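Local coordinates for Lmo2125 protein (Listeria monocytogenes serovar 1/2a, PDB 5TU0), which binds maltose and probably delivers it to a membrane sugar transporter, as a lipoprotein of the bacterial solute-binding protein 1 family, at residues 90-95 and 107-112; 67-72 and 98-103. The protein carries 2 engineered substitutions. All coordinates share one frame; numbering follows the deposited sequence.

Contact 1: residues 90-95 and 107-112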
ATOM      1  N   ASP A  90      -5.042   6.762  21.324  1.00 36.50           N
ATOM      2  CA  ASP A  90      -4.766   5.612  22.203  1.00 38.93           C
ATOM      3  C   ASP A  90      -4.984   4.278  21.504  1.00 37.90           C
ATOM      4  O   ASP A  90      -4.531   3.260  21.979  1.00 38.57           O
ATOM      5  CB  ASP A  90      -5.628   5.658  23.483  1.00 40.41           C
ATOM      6  CG  ASP A  90      -5.208   6.750  24.433  1.00 43.04           C
ATOM      7  OD1 ASP A  90      -4.086   7.275  24.282  1.00 42.88           O
ATOM      8  OD2 ASP A  90      -5.990   7.065  25.363  1.00 45.58           O
ATOM      9  N   ASP A  91      -5.686   4.305  20.377  1.00 36.82           N
ATOM     10  CA  ASP A  91      -5.967   3.103  19.605  1.00 37.71           C
ATOM     11  C   ASP A  91      -5.169   3.033  18.303  1.00 35.51           C
ATOM     12  O   ASP A  91      -5.517   2.255  17.415  1.00 35.31           O
ATOM     13  CB  ASP A  91      -7.469   3.022  19.308  1.00 39.09           C
ATOM     14  CG  ASP A  91      -8.311   2.978  20.568  1.00 42.07           C
ATOM     15  OD1 ASP A  91      -7.951   2.264  21.528  1.00 43.83           O
ATOM     16  OD2 ASP A  91      -9.359   3.651  20.583  1.00 48.13           O
ATOM     17  N   TYR A  92      -4.107   3.830  18.187  1.00 34.08           N
ATOM     18  CA  TYR A  92      -3.250   3.803  17.003  1.00 33.27           C
ATOM     19  C   TYR A  92      -1.781   3.533  17.355  1.00 34.83           C
ATOM     20  O   TYR A  92      -1.238   4.150  18.283  1.00 37.42           O
ATOM     21  CB  TYR A  92      -3.223   5.154  16.288  1.00 31.40           C
ATOM     22  CG  TYR A  92      -4.468   5.623  15.561  1.00 30.48           C
ATOM     23  CD1 TYR A  92      -5.161   4.789  14.693  1.00 30.47           C
ATOM     24  CD2 TYR A  92      -4.847   6.965  15.621  1.00 30.17           C
ATOM     25  CE1 TYR A  92      -6.273   5.248  13.995  1.00 30.04           C
ATOM     26  CE2 TYR A  92      -5.954   7.439  14.930  1.00 29.79           C
ATOM     27  CZ  TYR A  92      -6.662   6.583  14.116  1.00 29.78           C
ATOM     28  OH  TYR A  92      -7.742   7.074  13.414  1.00 28.00           O
ATOM     29  N   ASP A  93      -1.142   2.643  16.605  1.00 34.66           N
ATOM     30  CA  ASP A  93       0.298   2.425  16.730  1.00 37.12           C
ATOM     31  C   ASP A  93       0.999   3.698  16.258  1.00 36.09           C
ATOM     32  O   ASP A  93       0.462   4.435  15.434  1.00 34.47           O
ATOM     33  CB  ASP A  93       0.781   1.270  15.812  1.00 38.26           C
ATOM     34  CG  ASP A  93       0.527  -0.134  16.391  1.00 41.75           C
ATOM     35  OD1 ASP A  93       0.537  -0.319  17.633  1.00 43.94           O
ATOM     36  OD2 ASP A  93       0.364  -1.080  15.580  1.00 43.41           O
ATOM     37  N   GLU A  94       2.211   3.933  16.749  1.00 37.75           N
ATOM     38  CA  GLU A  94       3.022   5.074  16.310  1.00 38.30           C
ATOM     39  C   GLU A  94       3.220   5.087  14.779  1.00 34.60           C
ATOM     40  O   GLU A  94       3.286   6.144  14.161  1.00 32.08           O
ATOM     41  CB  GLU A  94       4.382   5.068  17.018  1.00 43.10           C
ATOM     42  CG  GLU A  94       4.269   5.347  18.513  1.00 48.70           C
ATOM     43  CD  GLU A  94       5.617   5.419  19.224  1.00 54.46           C
ATOM     44  OE1 GLU A  94       6.470   4.517  19.025  1.00 59.00           O
ATOM     45  OE2 GLU A  94       5.812   6.370  20.018  1.00 58.70           O
ATOM     46  N   LYS A  95       3.309   3.907  14.179  1.00 32.64           N
ATOM     47  CA  LYS A  95       3.489   3.805  12.736  1.00 31.93           C
ATOM     48  C   LYS A  95       2.323   4.430  11.983  1.00 30.25           C
ATOM     49  O   LYS A  95       2.511   5.104  10.983  1.00 29.70           O
ATOM     50  CB  LYS A  95       3.607   2.341  12.324  1.00 33.18           C
ATOM     51  CG  LYS A  95       3.926   2.135  10.851  1.00 33.35           C
ATOM     52  CD  LYS A  95       3.784   0.671  10.445  1.00 34.59           C
ATOM     53  CE  LYS A  95       4.742  -0.235  11.179  1.00 36.60           C
ATOM     54  NZ  LYS A  95       4.606  -1.645  10.717  1.00 37.67           N
ATOM     55  N   TYR A 107      -2.134  15.629   9.374  1.00 24.59           N
ATOM     56  CA  TYR A 107      -3.092  16.011   8.321  1.00 24.51           C
ATOM     57  C   TYR A 107      -4.215  14.999   7.980  1.00 23.94           C
ATOM     58  O   TYR A 107      -4.925  15.155   6.984  1.00 23.52           O
ATOM     59  CB  TYR A 107      -2.339  16.414   7.063  1.00 24.38           C
ATOM     60  CG  TYR A 107      -1.512  17.660   7.216  1.00 24.69           C
ATOM     61  CD1 TYR A 107      -2.123  18.914   7.333  1.00 25.55           C
ATOM     62  CD2 TYR A 107      -0.113  17.613   7.187  1.00 24.70           C
ATOM     63  CE1 TYR A 107      -1.374  20.072   7.453  1.00 27.08           C
ATOM     64  CE2 TYR A 107       0.634  18.767   7.310  1.00 26.47           C
ATOM     65  CZ  TYR A 107       0.000  19.993   7.433  1.00 27.34           C
ATOM     66  OH  TYR A 107       0.725  21.147   7.552  1.00 28.89           O
ATOM     67  N   GLY A 108      -4.400  14.002   8.827  1.00 23.94           N
ATOM     68  CA  GLY A 108      -5.459  13.043   8.641  1.00 23.89           C
ATOM     69  C   GLY A 108      -5.568  12.095   9.790  1.00 23.09           C
ATOM     70  O   GLY A 108      -4.723  12.103  10.690  1.00 23.22           O
ATOM     71  N   ALA A 109      -6.621  11.281   9.758  1.00 22.50           N
ATOM     72  CA  ALA A 109      -6.876  10.274  10.774  1.00 23.27           C
ATOM     73  C   ALA A 109      -6.862   8.914  10.082  1.00 23.42           C
ATOM     74  O   ALA A 109      -7.689   8.664   9.207  1.00 23.91           O
ATOM     75  CB  ALA A 109      -8.224  10.531  11.434  1.00 22.79           C
ATOM     76  N   PRO A 110      -5.933   8.017  10.469  1.00 24.03           N
ATOM     77  CA  PRO A 110      -5.864   6.699   9.819  1.00 24.64           C
ATOM     78  C   PRO A 110      -7.149   5.903   9.930  1.00 25.26           C
ATOM     79  O   PRO A 110      -7.753   5.862  11.017  1.00 25.86           O
ATOM     80  CB  PRO A 110      -4.748   5.980  10.578  1.00 25.47           C
ATOM     81  CG  PRO A 110      -3.957   7.043  11.201  1.00 25.37           C
ATOM     82  CD  PRO A 110      -4.841   8.214  11.431  1.00 25.14           C
ATOM     83  N   ALA A 111      -7.530   5.255   8.823  1.00 24.18           N
ATOM     84  CA  ALA A 111      -8.768   4.517   8.745  1.00 24.96           C
ATOM     85  C   ALA A 111      -8.656   3.079   8.210  1.00 25.17           C
ATOM     86  O   ALA A 111      -9.370   2.189   8.695  1.00 25.97           O
ATOM     87  CB  ALA A 111      -9.728   5.298   7.876  1.00 25.03           C
ATOM     88  N   ILE A 112      -7.783   2.864   7.218  1.00 24.27           N
ATOM     89  CA  ILE A 112      -7.631   1.579   6.565  1.00 24.62           C
ATOM     90  C   ILE A 112      -6.159   1.290   6.372  1.00 25.38           C
ATOM     91  O   ILE A 112      -5.402   2.186   6.029  1.00 24.84           O
ATOM     92  CB  ILE A 112      -8.304   1.594   5.175  1.00 25.27           C
ATOM     93  CG1 ILE A 112      -9.830   1.750   5.316  1.00 25.10           C
ATOM     94  CG2 ILE A 112      -7.980   0.329   4.375  1.00 25.78           C
ATOM     95  CD1 ILE A 112     -10.564   1.903   4.001  1.00 25.98           C
TER

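Contact 2: residues 67-72 and 98-103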
ATOM      1  N   SER A  67      -8.098   9.925   1.637  1.00 25.10           N
ATOM      2  CA  SER A  67      -6.908   9.977   0.813  1.00 24.86           C
ATOM      3  C   SER A  67      -5.999   8.808   1.140  1.00 24.36           C
ATOM      4  O   SER A  67      -5.926   8.375   2.295  1.00 23.63           O
ATOM      5  CB  SER A  67      -6.140  11.279   1.045  1.00 25.73           C
ATOM      6  OG  SER A  67      -4.902  11.289   0.331  1.00 25.91           O
ATOM      7  N   ALA A  68      -5.332   8.282   0.112  1.00 24.82           N
ATOM      8  CA  ALA A  68      -4.293   7.292   0.328  1.00 24.89           C
ATOM      9  C   ALA A  68      -3.251   7.955   1.224  1.00 24.59           C
ATOM     10  O   ALA A  68      -3.023   9.172   1.121  1.00 23.83           O
ATOM     11  CB  ALA A  68      -3.652   6.890  -0.982  1.00 25.53           C
ATOM     12  N   PHE A  69      -2.602   7.165   2.081  1.00 25.44           N
ATOM     13  CA  PHE A  69      -1.568   7.691   2.981  1.00 26.30           C
ATOM     14  C   PHE A  69      -0.446   8.409   2.229  1.00 27.58           C
ATOM     15  O   PHE A  69       0.039   9.446   2.681  1.00 26.39           O
ATOM     16  CB  PHE A  69      -0.901   6.581   3.819  1.00 26.94           C
ATOM     17  CG  PHE A  69      -1.776   5.965   4.885  1.00 26.62           C
ATOM     18  CD1 PHE A  69      -2.683   6.726   5.620  1.00 26.49           C
ATOM     19  CD2 PHE A  69      -1.603   4.636   5.231  1.00 27.61           C
ATOM     20  CE1 PHE A  69      -3.452   6.147   6.617  1.00 25.61           C
ATOM     21  CE2 PHE A  69      -2.359   4.060   6.234  1.00 27.70           C
ATOM     22  CZ  PHE A  69      -3.281   4.828   6.932  1.00 26.43           C
ATOM     23  N   ASP A  70      -0.070   7.884   1.068  1.00 28.72           N
ATOM     24  CA  ASP A  70       1.063   8.462   0.323  1.00 32.18           C
ATOM     25  C   ASP A  70       0.917   9.910  -0.179  1.00 31.14           C
ATOM     26  O   ASP A  70       1.930  10.547  -0.513  1.00 31.11           O
ATOM     27  CB  ASP A  70       1.520   7.525  -0.820  1.00 35.60           C
ATOM     28  CG  ASP A  70       0.439   7.268  -1.877  1.00 40.27           C
ATOM     29  OD1 ASP A  70      -0.530   8.044  -2.019  1.00 41.49           O
ATOM     30  OD2 ASP A  70       0.589   6.254  -2.597  1.00 49.13           O
ATOM     31  N   ARG A  71      -0.318  10.408  -0.225  1.00 29.63           N
ATOM     32  CA  ARG A  71      -0.651  11.776  -0.655  1.00 30.16           C
ATOM     33  C   ARG A  71      -0.982  12.764   0.476  1.00 27.16           C
ATOM     34  O   ARG A  71      -1.048  13.959   0.235  1.00 25.11           O
ATOM     35  CB  ARG A  71      -1.877  11.717  -1.577  1.00 34.00           C
ATOM     36  CG  ARG A  71      -1.592  11.164  -2.955  1.00 39.66           C
ATOM     37  CD  ARG A  71      -1.175  12.305  -3.869  1.00 45.75           C
ATOM     38  NE  ARG A  71      -2.352  13.081  -4.300  1.00 49.66           N
ATOM     39  CZ  ARG A  71      -2.321  14.302  -4.833  1.00 52.02           C
ATOM     40  NH1 ARG A  71      -3.459  14.885  -5.214  1.00 52.63           N
ATOM     41  NH2 ARG A  71      -1.168  14.954  -4.986  1.00 56.86           N
ATOM     42  N   ILE A  72      -1.211  12.277   1.690  1.00 25.52           N
ATOM     43  CA  ILE A  72      -1.653  13.161   2.787  1.00 25.16           C
ATOM     44  C   ILE A  72      -0.638  14.232   3.144  1.00 25.15           C
ATOM     45  O   ILE A  72      -0.985  15.405   3.256  1.00 24.68           O
ATOM     46  CB  ILE A  72      -2.088  12.351   4.023  1.00 24.91           C
ATOM     47  CG1 ILE A  72      -3.350  11.562   3.675  1.00 24.58           C
ATOM     48  CG2 ILE A  72      -2.349  13.276   5.214  1.00 25.53           C
ATOM     49  CD1 ILE A  72      -3.866  10.624   4.756  1.00 24.77           C
ATOM     50  N   LYS A  98       2.400   8.108  12.237  1.00 30.71           N
ATOM     51  CA  LYS A  98       3.416   8.580  11.286  1.00 32.13           C
ATOM     52  C   LYS A  98       2.888   8.683   9.823  1.00 30.75           C
ATOM     53  O   LYS A  98       3.339   9.531   9.052  1.00 30.62           O
ATOM     54  CB  LYS A  98       4.648   7.658  11.366  1.00 35.36           C
ATOM     55  CG  LYS A  98       5.764   7.916  10.363  1.00 38.58           C
ATOM     56  CD  LYS A  98       6.886   6.894  10.562  1.00 41.54           C
ATOM     57  CE  LYS A  98       7.913   6.936   9.437  1.00 43.09           C
ATOM     58  NZ  LYS A  98       8.537   8.278   9.301  1.00 44.62           N
ATOM     59  N   GLN A  99       1.941   7.816   9.461  1.00 30.56           N
ATOM     60  CA  GLN A  99       1.341   7.784   8.107  1.00 29.24           C
ATOM     61  C   GLN A  99       0.651   9.085   7.704  1.00 28.07           C
ATOM     62  O   GLN A  99       0.582   9.418   6.532  1.00 28.85           O
ATOM     63  CB  GLN A  99       0.256   6.703   8.035  1.00 29.24           C
ATOM     64  CG  GLN A  99       0.734   5.271   8.127  1.00 30.58           C
ATOM     65  CD  GLN A  99       1.336   4.767   6.831  1.00 30.43           C
ATOM     66  OE1 GLN A  99       1.754   5.549   5.985  1.00 30.68           O
ATOM     67  NE2 GLN A  99       1.379   3.464   6.677  1.00 30.40           N
ATOM     68  N   VAL A 100       0.088   9.772   8.688  1.00 26.83           N
ATOM     69  CA  VAL A 100      -0.660  10.998   8.449  1.00 25.88           C
ATOM     70  C   VAL A 100       0.104  12.234   8.926  1.00 26.19           C
ATOM     71  O   VAL A 100      -0.480  13.314   9.044  1.00 26.48           O
ATOM     72  CB  VAL A 100      -2.036  10.929   9.169  1.00 25.26           C
ATOM     73  CG1 VAL A 100      -2.909   9.852   8.555  1.00 25.67           C
ATOM     74  CG2 VAL A 100      -1.872  10.683  10.667  1.00 25.49           C
ATOM     75  N   THR A 101       1.409  12.083   9.151  1.00 26.86           N
ATOM     76  CA  THR A 101       2.225  13.155   9.691  1.00 27.47           C
ATOM     77  C   THR A 101       3.373  13.559   8.750  1.00 27.98           C
ATOM     78  O   THR A 101       4.037  12.704   8.154  1.00 26.88           O
ATOM     79  CB  THR A 101       2.819  12.721  11.071  1.00 28.45           C
ATOM     80  OG1 THR A 101       1.758  12.360  11.978  1.00 28.47           O
ATOM     81  CG2 THR A 101       3.657  13.819  11.692  1.00 30.18           C
ATOM     82  N   ILE A 102       3.592  14.866   8.619  1.00 27.70           N
ATOM     83  CA  ILE A 102       4.732  15.400   7.860  1.00 28.69           C
ATOM     84  C   ILE A 102       5.173  16.676   8.574  1.00 30.90           C
ATOM     85  O   ILE A 102       4.321  17.439   9.026  1.00 31.95           O
ATOM     86  CB  ILE A 102       4.420  15.648   6.363  1.00 27.89           C
ATOM     87  CG1 ILE A 102       5.726  15.865   5.579  1.00 28.25           C
ATOM     88  CG2 ILE A 102       3.469  16.820   6.173  1.00 28.57           C
ATOM     89  CD1 ILE A 102       5.567  15.875   4.080  1.00 28.23           C
ATOM     90  N   ASP A 103       6.488  16.881   8.717  1.00 32.99           N
ATOM     91  CA  ASP A 103       7.023  18.078   9.424  1.00 36.32           C
ATOM     92  C   ASP A 103       6.396  18.216  10.831  1.00 35.52           C
ATOM     93  O   ASP A 103       6.098  19.329  11.265  1.00 35.34           O
ATOM     94  CB  ASP A 103       6.720  19.378   8.642  1.00 39.91           C
ATOM     95  CG  ASP A 103       7.218  19.361   7.200  1.00 42.78           C
ATOM     96  OD1 ASP A 103       8.425  19.104   6.985  1.00 47.75           O
ATOM     97  OD2 ASP A 103       6.396  19.657   6.286  1.00 44.51           O
TER
HETATM   98  O   HOH W   1       1.210  11.048   4.533  1.00 30.04           O

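Contact 1: residues 90-95 and 107-112
A single tyrosine carries one whole side of this contact: Tyr-92 both takes Pro-110 CD against one face of its ring and bonds to the backbone carbonyl of that same proline. The hydroxyl donates, with Tyr-92 OH 2.7 Å from Pro-110 O. The C=O...donor angle is 140° and the donor lies in the carbonyl plane, so a lone pair of the oxygen is used. The packing half is off-centre. Pro-110 CD sits 4.0 Å from the centroid of the Tyr-92 ring, 30° off the ring normal, a CH-pi contact displaced toward the hydroxyl end; the closest carbons are Tyr-92 CZ and Pro-110 CD at 3.6 Å. Pro-110 CG stands over the same face near the rim, and Pro-110 CB reaches Tyr-92 CE1 at 3.8 Å. Ala-109 adds a slight touch, its CB lying 4.0 Å from Tyr-92 OH.

The tyrosine reaches across because its CG is anti to the carbonyl carbon (chi1 -70°), which directs the ring at the strand although the nearest CA atoms, Tyr-92 to Pro-110, are 8.2 Å apart. Bond and ring contact together should fix the rotation of the phenol in a buried setting. Phe-69 of helix 69-77 also touches Pro-110. Just beyond, two successive residues, Ala-111 and Ile-112, sit opposite the single Lys-274, which makes a classic beta bulge. The contact thus pins the loop leading into helix 94-99 onto a bulged strand of the mixed sheet in a periplasmic-binding-protein fold.

Contact 2: residues 67-72 and 98-103
Where strand 64-68 passes into helix 69-77, beside the maltose pocket, Phe-69 packs against Gln-99 of residues 98-103. Gln-99 CB stands over the centre of the Phe-69 ring, 3.7 Å from the centroid and only 9° off the normal, a CH-pi contact on the face. The glutamine chain then bends at chi2 (-78°), which carries the amide outward past the CD2 rim: Gln-99 CD comes within 3.3 Å of Phe-69 CD2, in an offset stack with amide and ring planes 23° apart. Outside partners hold the amide as well, since Gln-99 NE2 bonds to Ala-271 O and to Tyr-336 OH.

Beside this stack, Ile-72 and Val-100 run alongside each other in the same direction, Ile-72 CD1 meeting Val-100 CG1 at 4.0 Å. Val-100 CG1 also approaches Phe-69 CE1 at 4.2 Å. One water lies 2.7 Å from both Phe-69 O and Gln-99 O and links the backbones. Within residues 67-72, Ala-68 O accepts from Ser-67 OG (2.9 Å) and from Arg-71 N, which arrive from opposite faces of its plane. The Asp-70 side chain leaves the backbone away from residues 98-103, and its OD2 has a weak hydrogen bond with O3 of a glucose unit of the bound maltose. The result is a strand-to-helix junction at the sugar site, with an offset amide-aromatic stack whose Phe-69 side chain is about 8 Å from the glucose.

In the fold
The centres of contacts 1 and 2 lie 10 Å apart, on the same side of the chain's centre, and their segments alternate along the chain in the order 67-72, 90-95, 98-103, 107-112. Helix 94-99 serves both: residues 94-95 fall in contact 1 and 98-99 in contact 2. Strands 101-102 and 105-121 follow each other and pair antiparallel in one mixed sheet; next to this pairing, Tyr-107 N lies 2.9 Å from Val-100 O, a probable hydrogen bond. Phe-69 CZ also packs 3.5 Å from Ile-112 O. The two contacts therefore adjoin each other in the buried interior beside the sheet, with contact 2 the one that includes the pocket residue Asp-70.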